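Local coordinates for TerD domain-containing protein (Streptomyces coelicolor A3, PDB 2QZ7), which is of unknown function but belongs to the TerD family named for tellurite resistance proteins, and carries bound sodium ions in its crystal form, at residues R29-P34 with G84-V90; L44-A48 with E91-F95; L97-P102 with R160-W166; G110-Q115 with A150-T154; E138-D142 with F168-V172. One frame throughout, in Å; residues are numbered along the deposited sequence.

Interaction 1 of 5, residues R29-P34 with G84-V90. With NA (sodium ion), chain C; EDO (1,2-ethanediol), chain G.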
# COMPACT_ATOMS: atom_id res chain seq x y z
N ARG A 29 3.85 -0.16 7.57
CA ARG A 29 3.13 -0.89 8.64
C ARG A 29 1.73 -0.33 8.74
O ARG A 29 1.54 0.91 8.63
CB ARG A 29 3.85 -0.71 9.99
CG ARG A 29 5.17 -1.47 10.11
CD ARG A 29 5.96 -0.99 11.37
NE ARG A 29 6.52 0.33 11.08
CZ ARG A 29 7.11 1.13 11.96
NH1 ARG A 29 7.23 0.76 13.22
NH2 ARG A 29 7.60 2.31 11.58
N LEU A 30 0.77 -1.21 9.00
CA LEU A 30 -0.64 -0.86 9.00
C LEU A 30 -1.34 -1.36 10.28
O LEU A 30 -1.10 -2.49 10.71
CB LEU A 30 -1.29 -1.49 7.76
CG LEU A 30 -2.82 -1.49 7.66
CD1 LEU A 30 -3.32 -0.06 7.54
CD2 LEU A 30 -3.20 -2.30 6.40
N LYS A 31 -2.17 -0.51 10.90
CA LYS A 31 -2.99 -0.90 12.06
C LYS A 31 -4.44 -0.56 11.77
O LYS A 31 -4.71 0.32 10.96
CB LYS A 31 -2.53 -0.17 13.34
CG LYS A 31 -2.63 1.37 13.26
CD LYS A 31 -2.24 2.03 14.60
CE LYS A 31 -2.44 3.55 14.55
NZ LYS A 31 -2.33 4.20 15.92
N TRP A 32 -5.36 -1.25 12.45
CA TRP A 32 -6.80 -0.97 12.45
C TRP A 32 -7.51 -1.79 13.51
O TRP A 32 -7.04 -2.86 13.93
CB TRP A 32 -7.42 -1.21 11.06
CG TRP A 32 -7.63 -2.66 10.63
CD1 TRP A 32 -8.79 -3.42 10.77
CD2 TRP A 32 -6.69 -3.48 9.93
NE1 TRP A 32 -8.60 -4.66 10.18
CE2 TRP A 32 -7.32 -4.73 9.68
CE3 TRP A 32 -5.36 -3.27 9.47
CZ2 TRP A 32 -6.67 -5.78 9.00
CZ3 TRP A 32 -4.72 -4.29 8.79
CH2 TRP A 32 -5.38 -5.54 8.57
N ASP A 33 -8.64 -1.29 14.00
CA ASP A 33 -9.40 -2.05 15.00
C ASP A 33 -10.33 -3.06 14.36
O ASP A 33 -10.91 -2.79 13.31
CB ASP A 33 -10.20 -1.12 15.92
CG ASP A 33 -9.30 -0.30 16.82
OD1 ASP A 33 -8.11 -0.67 17.02
OD2 ASP A 33 -9.81 0.72 17.34
N PRO A 34 -10.51 -4.22 15.02
CA PRO A 34 -11.42 -5.23 14.52
C PRO A 34 -12.89 -4.78 14.71
O PRO A 34 -13.14 -3.75 15.34
CB PRO A 34 -11.10 -6.45 15.39
CG PRO A 34 -10.72 -5.82 16.73
CD PRO A 34 -9.90 -4.62 16.31
N GLY A 84 -7.66 -7.41 11.75
CA GLY A 84 -7.20 -6.38 12.68
C GLY A 84 -7.39 -6.74 14.16
O GLY A 84 -7.49 -5.84 15.01
N GLN A 85 -7.45 -8.03 14.50
CA GLN A 85 -7.70 -8.45 15.91
C GLN A 85 -6.59 -8.03 16.88
O GLN A 85 -6.85 -7.59 18.04
CB GLN A 85 -7.88 -9.96 15.99
CG GLN A 85 -8.82 -10.36 17.09
CD GLN A 85 -10.27 -9.92 16.84
OE1 GLN A 85 -10.93 -9.32 17.71
NE2 GLN A 85 -10.75 -10.21 15.63
N GLY A 86 -5.35 -8.20 16.43
CA GLY A 86 -4.21 -7.77 17.25
C GLY A 86 -4.09 -6.26 17.50
O GLY A 86 -4.77 -5.42 16.88
N PHE A 87 -3.21 -5.94 18.42
CA PHE A 87 -2.93 -4.58 18.84
C PHE A 87 -1.67 -4.09 18.11
O PHE A 87 -0.83 -4.89 17.66
CB PHE A 87 -2.79 -4.52 20.37
CG PHE A 87 -4.06 -4.91 21.14
CD1 PHE A 87 -4.96 -3.93 21.57
CD2 PHE A 87 -4.34 -6.26 21.45
CE1 PHE A 87 -6.13 -4.29 22.28
CE2 PHE A 87 -5.50 -6.62 22.16
CZ PHE A 87 -6.39 -5.64 22.59
N GLY A 88 -1.57 -2.77 17.94
CA GLY A 88 -0.50 -2.15 17.18
C GLY A 88 -0.54 -2.46 15.70
O GLY A 88 -1.61 -2.68 15.15
N PHE A 89 0.63 -2.47 15.07
CA PHE A 89 0.74 -2.75 13.63
C PHE A 89 0.58 -4.20 13.32
O PHE A 89 1.46 -5.00 13.63
CB PHE A 89 2.05 -2.22 13.12
CG PHE A 89 2.13 -0.76 13.19
CD1 PHE A 89 1.23 0.02 12.45
CD2 PHE A 89 3.04 -0.14 14.03
CE1 PHE A 89 1.28 1.41 12.48
CE2 PHE A 89 3.11 1.27 14.09
CZ PHE A 89 2.22 2.05 13.33
N VAL A 90 -0.55 -4.55 12.75
CA VAL A 90 -0.87 -5.95 12.54
C VAL A 90 -0.45 -6.46 11.15
O VAL A 90 -0.59 -7.66 10.85
CB VAL A 90 -2.40 -6.19 12.77
CG1 VAL A 90 -2.77 -5.86 14.22
CG2 VAL A 90 -3.22 -5.37 11.80
NA NA C . -5.87 -4.02 15.52
C1 EDO G . -4.55 -11.12 13.35
O1 EDO G . -4.40 -9.69 13.60
C2 EDO G . -3.69 -11.81 12.25
O2 EDO G . -2.25 -11.85 12.42
O HOH W 1 -4.29 -2.44 15.06
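A sodium ion is the main tie between the end of the strand at 29-34 and the loop 84-90. Trp32 O and Gly84 O bind it at 2.3 and 2.5 Å, Gly86 O binds at 2.2 Å, and water 1 adds a ligand at 2.3 Å. The shared ion explains why two carbonyl oxygens, Trp32 O and Gly84 O, can lie just 3.2 Å apart. Water 1 also accepts from Trp32 N (3.1 Å) and donates to Gly88 O (2.7 Å), so it ties the two segments together a second time. The direct backbone bond, Val90 N to Leu30 O at 3.0 Å, is weak.

CH-pi contacts supply much of the packing. The Trp32 indole is overlain by Gly84 CA, 3.6 Å from the five-membered ring centroid, and by Val90 CG2, 3.9 Å from the six-membered one. A side chain on Gly84 would collide with Trp32 NE1, and the positive phi of Gly84 (64°) also suits glycine. Arg29 CB sits over the Phe89 ring, 3.9 Å from its centroid. Pro34 CD makes a separate close packing contact, 3.0 Å from Gly84 O.

Trp32 NE1 donates to His42 O, and Leu30 points away from the loop onto Leu44 and Ile46 of strand 44-52. Within its own sheet, strand 26-31 runs between strands 91-95 and 129-134.

Interaction 2 of 5, residues L44-A48 with E91-F95. With NA (sodium ion), chain D.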
# COMPACT_ATOMS: atom_id res chain seq x y z
N LEU A 44 -8.37 -5.54 5.88
CA LEU A 44 -7.56 -4.54 5.16
C LEU A 44 -6.27 -5.20 4.74
O LEU A 44 -5.76 -6.08 5.43
CB LEU A 44 -7.19 -3.32 6.02
CG LEU A 44 -8.26 -2.22 6.17
CD1 LEU A 44 -9.53 -2.71 6.95
CD2 LEU A 44 -7.65 -1.00 6.83
N ASP A 45 -5.81 -4.79 3.56
CA ASP A 45 -4.55 -5.29 2.98
C ASP A 45 -3.68 -4.16 2.56
O ASP A 45 -4.13 -3.22 1.84
CB ASP A 45 -4.81 -6.12 1.72
CG ASP A 45 -5.39 -7.50 2.02
OD1 ASP A 45 -5.13 -8.07 3.11
OD2 ASP A 45 -6.12 -8.04 1.15
N ILE A 46 -2.40 -4.26 2.93
CA ILE A 46 -1.38 -3.47 2.23
C ILE A 46 -1.18 -4.13 0.87
O ILE A 46 -1.02 -5.37 0.77
CB ILE A 46 -0.01 -3.47 2.96
CG1 ILE A 46 -0.13 -2.90 4.41
CG2 ILE A 46 1.03 -2.61 2.14
CD1 ILE A 46 1.21 -3.11 5.26
N ILE A 47 -1.17 -3.31 -0.18
CA ILE A 47 -0.97 -3.82 -1.54
C ILE A 47 0.06 -2.94 -2.21
O ILE A 47 -0.03 -1.73 -2.09
CB ILE A 47 -2.31 -3.73 -2.37
CG1 ILE A 47 -3.44 -4.55 -1.68
CG2 ILE A 47 -2.06 -4.20 -3.79
CD1 ILE A 47 -4.83 -4.40 -2.41
N ALA A 48 1.02 -3.53 -2.93
CA ALA A 48 1.94 -2.75 -3.76
C ALA A 48 2.00 -3.29 -5.19
O ALA A 48 1.71 -4.47 -5.42
CB ALA A 48 3.37 -2.74 -3.16
N GLU A 91 0.03 -5.58 10.28
CA GLU A 91 0.40 -6.00 8.95
C GLU A 91 1.58 -5.15 8.51
O GLU A 91 1.65 -3.98 8.82
CB GLU A 91 -0.80 -5.83 7.99
CG GLU A 91 -0.52 -6.23 6.51
CD GLU A 91 -1.76 -6.75 5.81
OE1 GLU A 91 -2.60 -7.41 6.48
OE2 GLU A 91 -1.88 -6.56 4.58
N GLU A 92 2.52 -5.73 7.79
CA GLU A 92 3.66 -4.93 7.36
C GLU A 92 4.20 -5.45 6.03
O GLU A 92 4.11 -6.66 5.73
CB GLU A 92 4.77 -4.96 8.43
CG GLU A 92 5.61 -6.23 8.42
CD GLU A 92 6.81 -6.17 7.42
OE1 GLU A 92 7.35 -5.08 7.19
OE2 GLU A 92 7.22 -7.21 6.89
N MSE A 93 4.81 -4.55 5.27
CA MSE A 93 5.45 -4.91 4.03
C MSE A 93 6.79 -4.18 3.98
O MSE A 93 6.84 -2.94 4.09
CB MSE A 93 4.57 -4.46 2.83
CG MSE A 93 5.12 -4.97 1.46
SE MSE A 93 4.02 -4.51 -0.04
CE MSE A 93 2.57 -5.72 0.35
N THR A 94 7.86 -4.95 3.80
CA THR A 94 9.21 -4.37 3.64
C THR A 94 9.74 -4.44 2.19
O THR A 94 9.71 -5.49 1.58
CB THR A 94 10.17 -5.08 4.61
OG1 THR A 94 9.70 -4.90 5.95
CG2 THR A 94 11.64 -4.57 4.49
N PHE A 95 10.29 -3.33 1.67
CA PHE A 95 10.84 -3.29 0.32
C PHE A 95 12.33 -3.09 0.36
O PHE A 95 12.81 -2.15 1.00
CB PHE A 95 10.28 -2.11 -0.51
CG PHE A 95 8.78 -2.01 -0.52
CD1 PHE A 95 8.08 -2.18 -1.73
CD2 PHE A 95 8.06 -1.74 0.64
CE1 PHE A 95 6.71 -2.08 -1.76
CE2 PHE A 95 6.65 -1.64 0.61
CZ PHE A 95 6.00 -1.80 -0.61
NA NA D . -4.59 -8.14 5.47
O HOH W 2 -1.72 -7.58 2.07
O HOH W 3 -4.53 -10.30 5.15
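Glu91 opens its strand by reaching across to 44-48 with both carboxylate oxygens. OE1 of Glu91 binds a sodium ion at 2.4 Å, alongside Leu44 O and Asp45 OD1, each also at 2.4 Å, and water 3 at 2.2 Å; Ser81 O completes the site. OE2 of Glu91 accepts a hydrogen bond from Ile46 N at 2.9 Å, and water 2 donates both to that OE2 and to Ile46 O, 2.7 Å each. A buried acid is therefore held by metal, amide and water together, while the other oxygen of Asp45, OD2, is hydrogen-bonded to His114.

Glu92 points away from strand 44-48, yet its CA lies 3.7 Å from Ile46 CD1. The two strands belong to different sheets of a beta sandwich: their axes approach to 7.5 Å and run nearly parallel, at 9°, too far apart for backbone pairing, so side chains must fill the gap.

At Met93, a selenomethionine, the side chain points inward again. Its CE meets Ile46 CG2 at 3.9 Å and its SE touches Ala48 CB at 3.6 Å. Thr94 is on the outward side, where its OG1 donates to Glu92 OE1 at 2.7 Å. Phe95 then returns to the interior and sets the edge of its ring against Ala48, with CE1 of Phe95 3.7 Å from Ala48 CB.

Interaction 3 of 5, residues L97-P102 with R160-W166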
# COMPACT_ATOMS: atom_id res chain seq x y z
N LEU A 97 14.25 -1.88 -2.00
CA LEU A 97 14.24 -1.10 -3.26
C LEU A 97 15.54 -1.23 -4.07
O LEU A 97 15.51 -1.40 -5.29
CB LEU A 97 13.93 0.38 -2.94
CG LEU A 97 12.54 0.62 -2.28
CD1 LEU A 97 12.36 2.09 -1.94
CD2 LEU A 97 11.42 0.18 -3.16
N ASP A 98 16.66 -1.20 -3.38
CA ASP A 98 17.97 -1.26 -4.02
C ASP A 98 18.21 -2.59 -4.74
O ASP A 98 19.08 -2.67 -5.59
CB ASP A 98 19.08 -0.95 -3.01
CG ASP A 98 19.17 -1.97 -1.86
OD1 ASP A 98 20.29 -2.09 -1.31
OD2 ASP A 98 18.16 -2.62 -1.46
N ARG A 99 17.39 -3.59 -4.47
CA ARG A 99 17.53 -4.92 -5.06
C ARG A 99 16.57 -5.21 -6.22
O ARG A 99 16.62 -6.28 -6.82
CB ARG A 99 17.38 -5.99 -3.97
CG ARG A 99 18.59 -6.02 -3.01
CD ARG A 99 18.35 -7.03 -1.88
NE ARG A 99 17.77 -8.27 -2.40
CZ ARG A 99 16.80 -8.98 -1.82
NH1 ARG A 99 16.37 -10.09 -2.40
NH2 ARG A 99 16.26 -8.57 -0.66
N LEU A 100 15.69 -4.25 -6.52
CA LEU A 100 14.82 -4.32 -7.69
C LEU A 100 15.60 -4.18 -8.99
O LEU A 100 16.52 -3.36 -9.09
CB LEU A 100 13.78 -3.20 -7.65
CG LEU A 100 12.74 -3.30 -6.53
CD1 LEU A 100 11.93 -2.00 -6.38
CD2 LEU A 100 11.81 -4.46 -6.83
N SER A 101 15.20 -4.99 -9.98
CA SER A 101 15.70 -4.91 -11.37
C SER A 101 15.75 -3.47 -11.84
O SER A 101 14.85 -2.70 -11.52
CB SER A 101 14.72 -5.67 -12.28
OG SER A 101 14.96 -5.39 -13.66
N PRO A 102 16.79 -3.09 -12.62
CA PRO A 102 16.83 -1.74 -13.21
C PRO A 102 15.61 -1.47 -14.09
O PRO A 102 15.15 -0.34 -14.20
CB PRO A 102 18.12 -1.76 -14.06
CG PRO A 102 18.98 -2.75 -13.36
CD PRO A 102 18.01 -3.85 -12.98
N ARG A 160 12.71 5.95 -9.28
CA ARG A 160 14.16 6.13 -9.48
C ARG A 160 14.55 7.50 -10.08
O ARG A 160 13.88 8.05 -10.97
CB ARG A 160 14.74 5.04 -10.41
CG ARG A 160 14.66 3.60 -9.90
CD ARG A 160 15.37 2.66 -10.91
NE ARG A 160 15.31 1.25 -10.53
CZ ARG A 160 16.24 0.66 -9.77
NH1 ARG A 160 17.26 1.38 -9.32
NH2 ARG A 160 16.15 -0.62 -9.43
N ASN A 161 15.68 8.02 -9.59
CA ASN A 161 16.37 9.16 -10.19
C ASN A 161 16.90 8.92 -11.59
O ASN A 161 16.83 7.81 -12.13
CB ASN A 161 17.55 9.59 -9.30
CG ASN A 161 17.20 10.75 -8.39
OD1 ASN A 161 16.06 11.23 -8.40
ND2 ASN A 161 18.17 11.24 -7.62
N ALA A 162 17.45 9.98 -12.19
CA ALA A 162 18.31 9.83 -13.35
C ALA A 162 19.52 8.98 -12.94
O ALA A 162 19.92 8.06 -13.68
CB ALA A 162 18.73 11.19 -13.90
N SER A 163 20.07 9.25 -11.76
CA SER A 163 21.20 8.47 -11.23
C SER A 163 20.78 7.09 -10.69
O SER A 163 21.62 6.28 -10.30
CB SER A 163 22.00 9.27 -10.19
OG SER A 163 21.62 8.93 -8.85
N GLY A 164 19.47 6.84 -10.65
CA GLY A 164 18.94 5.52 -10.35
C GLY A 164 18.57 5.35 -8.90
O GLY A 164 18.03 4.31 -8.52
N ALA A 165 18.88 6.35 -8.08
CA ALA A 165 18.47 6.30 -6.67
C ALA A 165 16.96 6.47 -6.49
O ALA A 165 16.34 7.30 -7.16
CB ALA A 165 19.22 7.33 -5.85
N TRP A 166 16.42 5.67 -5.57
CA TRP A 166 15.02 5.71 -5.16
C TRP A 166 14.63 6.88 -4.27
O TRP A 166 15.26 7.14 -3.26
CB TRP A 166 14.66 4.42 -4.42
CG TRP A 166 14.68 3.25 -5.33
CD1 TRP A 166 15.71 2.39 -5.50
CD2 TRP A 166 13.63 2.81 -6.23
NE1 TRP A 166 15.38 1.43 -6.44
CE2 TRP A 166 14.11 1.67 -6.90
CE3 TRP A 166 12.34 3.28 -6.52
CZ2 TRP A 166 13.36 1.01 -7.87
CZ3 TRP A 166 11.58 2.61 -7.45
CH2 TRP A 166 12.09 1.48 -8.12
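The indole of Trp166 is overlain by Leu97, whose CB lies 3.8 Å from the centroid of the five-membered ring and only 12° off its normal, a well-centred CH-pi contact. Further along the ring system, Leu100 CD1 comes within 3.7 Å of Trp166 CZ2. The two leucines thus meet different parts of one buried aromatic. The indole nitrogen is turned to the loop backbone, with Trp166 NE1 3.1 Å from Leu97 O.

Arg160 supplies the polar half. From the other end of its hairpin it extends its side chain to the loop and donates from NH2 to Ser101 O at 3.2 Å. Leu100 O is closer to the same NH2, at 2.8 Å, but its angle is too poor for a hydrogen bond. Pro102 CA lies over a face of the guanidinium. Arg160 NH1 is turned back to Gly164 O (3.1 Å), bracing the hairpin turn, and Arg160 NE bonds to Ile104 O.

Each loop is also shaped internally: Leu100 N bonds to Leu97 O at 3.1 Å around the 3-10 turn, and Asn161 N bonds to Ala165 O at 2.6 Å. At Gly164's backbone angles (phi 96°, psi -6°) a CB would jam against the Ser163 carbonyl, which calls for glycine. This is loop packing at one end of a beta sandwich, where the connection from strand 91-95 to strand 104-113, passing between sheets, rests on the beta hairpin joining strands 152-160 and 166-175.

Interaction 4 of 5, residues G110-Q115 with A150-T154. With EDO (1,2-ethanediol), chain F.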
# COMPACT_ATOMS: atom_id res chain seq x y z
N GLY A 110 -0.33 1.02 -1.30
CA GLY A 110 -1.58 1.53 -0.78
C GLY A 110 -2.23 0.51 0.15
O GLY A 110 -1.62 -0.52 0.52
N VAL A 111 -3.44 0.83 0.56
CA VAL A 111 -4.19 0.02 1.48
C VAL A 111 -5.60 -0.12 0.92
O VAL A 111 -6.23 0.87 0.52
CB VAL A 111 -4.18 0.62 2.92
CG1 VAL A 111 -5.16 -0.13 3.86
CG2 VAL A 111 -2.75 0.60 3.53
N ALA A 112 -6.08 -1.35 0.88
CA ALA A 112 -7.43 -1.64 0.40
C ALA A 112 -8.31 -2.31 1.46
O ALA A 112 -7.84 -3.18 2.20
CB ALA A 112 -7.37 -2.51 -0.88
N ILE A 113 -9.57 -1.90 1.52
CA ILE A 113 -10.56 -2.53 2.40
C ILE A 113 -11.36 -3.53 1.60
O ILE A 113 -11.86 -3.20 0.52
CB ILE A 113 -11.51 -1.47 3.05
CG1 ILE A 113 -10.67 -0.36 3.73
CG2 ILE A 113 -12.48 -2.12 4.05
CD1 ILE A 113 -11.48 0.90 4.05
N HIS A 114 -11.50 -4.76 2.11
CA HIS A 114 -12.42 -5.73 1.49
C HIS A 114 -13.88 -5.30 1.51
O HIS A 114 -14.37 -4.71 2.50
CB HIS A 114 -12.18 -7.15 2.00
CG HIS A 114 -10.85 -7.69 1.56
ND1 HIS A 114 -10.72 -8.75 0.70
CD2 HIS A 114 -9.60 -7.28 1.84
CE1 HIS A 114 -9.44 -8.99 0.49
NE2 HIS A 114 -8.74 -8.10 1.16
N GLN A 115 -14.55 -5.58 0.40
CA GLN A 115 -15.87 -5.03 0.17
C GLN A 115 -16.96 -6.10 0.17
O GLN A 115 -18.12 -5.79 -0.08
CB GLN A 115 -15.89 -4.25 -1.16
CG GLN A 115 -15.00 -3.02 -1.19
CD GLN A 115 -15.37 -1.99 -0.13
OE1 GLN A 115 -16.49 -1.50 -0.09
NE2 GLN A 115 -14.40 -1.61 0.71
N ALA A 150 -13.22 6.65 0.98
CA ALA A 150 -12.63 5.72 0.02
C ALA A 150 -12.67 4.28 0.51
O ALA A 150 -12.59 4.03 1.71
CB ALA A 150 -11.16 6.12 -0.30
N THR A 151 -12.74 3.34 -0.43
CA THR A 151 -12.66 1.90 -0.12
C THR A 151 -11.20 1.42 -0.15
O THR A 151 -10.83 0.39 0.42
CB THR A 151 -13.42 1.14 -1.17
OG1 THR A 151 -12.87 1.44 -2.46
CG2 THR A 151 -14.93 1.52 -1.12
N ALA A 152 -10.37 2.20 -0.82
CA ALA A 152 -8.98 1.87 -0.98
C ALA A 152 -8.22 3.19 -1.19
O ALA A 152 -8.84 4.20 -1.57
CB ALA A 152 -8.77 0.90 -2.16
N ALA A 153 -6.92 3.19 -0.91
CA ALA A 153 -6.09 4.40 -1.07
C ALA A 153 -4.63 4.10 -1.33
O ALA A 153 -4.03 3.27 -0.66
CB ALA A 153 -6.20 5.30 0.17
N THR A 154 -4.01 4.84 -2.25
CA THR A 154 -2.53 4.79 -2.35
C THR A 154 -2.02 5.62 -1.18
O THR A 154 -2.76 6.52 -0.71
CB THR A 154 -2.01 5.36 -3.68
OG1 THR A 154 -2.58 6.67 -3.89
CG2 THR A 154 -2.45 4.46 -4.80
C1 EDO F . -13.08 -9.20 -1.89
O1 EDO F . -12.63 -10.09 -0.85
C2 EDO F . -13.35 -7.93 -1.15
O2 EDO F . -13.82 -6.93 -2.04
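Three nearly straight backbone hydrogen bonds hold these segments together. Val111 N donates to Ala153 O and Ala153 N returns the bond to Val111 O, each at 2.8 Å, making Val111 and Ala153 a hydrogen-bonded antiparallel pair; two residues further on, Ile113 N donates to Thr151 O, also at 2.8 Å. Ala112 with Ala152 and Gly110 with Thr154 form the non-hydrogen-bonded pairs on either side of it. A CA-H...O contact also joins Ala152 CA to Val111 O at 3.3 Å.

Just past the strand's end, Gln115 NE2 folds back to Ile113 O (3.0 Å) and also bonds to Lys120 O. An ethanediol molecule, probably from the crystallisation liquor, takes a hydrogen bond from Gln115 N through its O2 at 2.9 Å.

The packing is close because the side chains are small. Ala112 CB and Ala152 CB touch at 3.9 Å, on the face where Phe182 of helix 179-185 rests on both. Gly110 comes within 3.7 Å of Thr154, CA to CA; a CB there would clash with Ala153 O.

On the side away from 110-115, Thr151 and Ala152 both face Phe175 of the next strand, 166-175, a classic beta bulge where strand 152-160 begins, in the antiparallel sheet that forms one layer of the sandwich.

Interaction 5 of 5, residues E138-D142 with F168-V172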
# COMPACT_ATOMS: atom_id res chain seq x y z
N GLU A 138 11.24 8.32 9.71
CA GLU A 138 9.84 8.35 9.35
C GLU A 138 9.62 9.09 8.03
O GLU A 138 10.06 10.22 7.89
CB GLU A 138 8.99 8.98 10.46
CG GLU A 138 7.47 8.76 10.27
CD GLU A 138 6.64 9.99 10.70
OE1 GLU A 138 6.51 10.24 11.92
OE2 GLU A 138 6.12 10.71 9.81
N LEU A 139 8.93 8.45 7.09
CA LEU A 139 8.60 9.11 5.81
C LEU A 139 7.18 9.66 5.79
O LEU A 139 6.95 10.79 5.38
CB LEU A 139 8.84 8.17 4.62
CG LEU A 139 10.29 7.72 4.38
CD1 LEU A 139 10.36 6.74 3.21
CD2 LEU A 139 11.21 8.92 4.13
N LEU A 140 6.24 8.89 6.31
CA LEU A 140 4.85 9.28 6.34
C LEU A 140 4.17 8.58 7.50
O LEU A 140 4.44 7.41 7.71
CB LEU A 140 4.17 8.88 5.02
CG LEU A 140 2.64 8.99 4.90
CD1 LEU A 140 2.15 10.44 4.93
CD2 LEU A 140 2.18 8.32 3.64
N THR A 141 3.32 9.30 8.25
CA THR A 141 2.29 8.73 9.15
C THR A 141 0.93 9.29 8.73
O THR A 141 0.80 10.50 8.54
CB THR A 141 2.54 9.11 10.64
OG1 THR A 141 3.82 8.63 11.05
CG2 THR A 141 1.47 8.51 11.59
N ASP A 142 -0.08 8.44 8.58
CA ASP A 142 -1.43 8.87 8.18
C ASP A 142 -2.56 8.05 8.81
O ASP A 142 -2.45 6.84 8.96
CB ASP A 142 -1.57 8.74 6.67
CG ASP A 142 -2.46 9.79 6.08
OD1 ASP A 142 -3.66 9.52 5.85
OD2 ASP A 142 -1.96 10.90 5.83
N PHE A 168 11.12 8.96 -2.38
CA PHE A 168 9.80 8.79 -1.84
C PHE A 168 8.96 10.02 -2.18
O PHE A 168 9.46 11.13 -2.22
CB PHE A 168 9.88 8.57 -0.32
CG PHE A 168 8.66 9.00 0.44
CD1 PHE A 168 7.57 8.16 0.57
CD2 PHE A 168 8.63 10.25 1.06
CE1 PHE A 168 6.46 8.56 1.29
CE2 PHE A 168 7.52 10.66 1.78
CZ PHE A 168 6.44 9.82 1.89
N ARG A 169 7.68 9.79 -2.43
CA ARG A 169 6.72 10.88 -2.44
C ARG A 169 5.47 10.41 -1.76
O ARG A 169 5.03 9.28 -1.98
CB ARG A 169 6.44 11.39 -3.86
CG ARG A 169 7.36 12.52 -4.16
CD ARG A 169 7.34 12.96 -5.56
NE ARG A 169 6.38 14.04 -5.79
CZ ARG A 169 6.01 14.41 -7.01
NH1 ARG A 169 6.54 13.81 -8.08
NH2 ARG A 169 5.13 15.39 -7.16
N GLU A 170 4.91 11.28 -0.93
CA GLU A 170 3.61 11.06 -0.36
C GLU A 170 2.60 11.01 -1.51
O GLU A 170 2.60 11.87 -2.38
CB GLU A 170 3.26 12.17 0.61
CG GLU A 170 2.07 11.84 1.50
CD GLU A 170 1.54 13.05 2.23
OE1 GLU A 170 0.33 13.34 2.08
OE2 GLU A 170 2.33 13.73 2.92
N ALA A 171 1.76 9.98 -1.53
CA ALA A 171 0.79 9.87 -2.61
C ALA A 171 -0.51 9.30 -2.05
O ALA A 171 -0.95 8.21 -2.42
CB ALA A 171 1.35 9.02 -3.77
N VAL A 172 -1.10 10.06 -1.13
CA VAL A 172 -2.36 9.65 -0.49
C VAL A 172 -3.52 10.07 -1.39
O VAL A 172 -3.80 11.26 -1.54
CB VAL A 172 -2.52 10.29 0.91
CG1 VAL A 172 -3.87 9.88 1.57
CG2 VAL A 172 -1.35 9.92 1.80
O HOH W 4 4.77 12.98 4.00
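Two edge strands face each other here across one side of the beta sandwich, 137-142 from one sheet and 166-175 from the other. The axes of their segments approach to 7.8 Å and run at 9°, so the contact is made by side chains. Phe168 fills the gap at one end: Leu139 CB sits over its ring, 3.9 Å from the centroid and 7° off the normal, and Leu140 CB lies 4.0 Å from Phe168 CZ. Leu139 and Leu140 can both turn inward because they form a classic beta bulge opposite Val132. Leu140 CD1 then meets Glu170 CG at 3.7 Å, and Leu140 CD2 comes to 4.3 Å from Val172 CG2.

Water 4 donates to Glu170 OE2 at 2.8 Å and weakly to Leu139 O at 3.4 Å. Arg146 forms salt bridges with both Asp142 and Glu170. Apolar side chains thus line the gap between the two edge strands, while Arg146 bridges the two acids and water 4 ties Glu170 to the Leu139 carbonyl.

Interactions 2 and 5 both bridge the two sheets of the sandwich, but at different depths: 2 is fully buried and ends in a sodium site, whereas 5 lines an exposed side with leucine, phenylalanine and water. Interaction 4 is the one built on backbone pairing within a sheet, and it connects to 2 through Asp45 with His114 and to 5 through Thr154 OG1 with Ala171 O. Interaction 1 joins a strand end to a loop, 3 joins two loops, and both are partly buried, about 31 Å apart, centre to centre; both pack on a tryptophan, but 1 is tied by a sodium ion and 3 by an arginine reaching loop carbonyls. Interaction 1 adjoins 2, where Leu30 N meets Glu91 O.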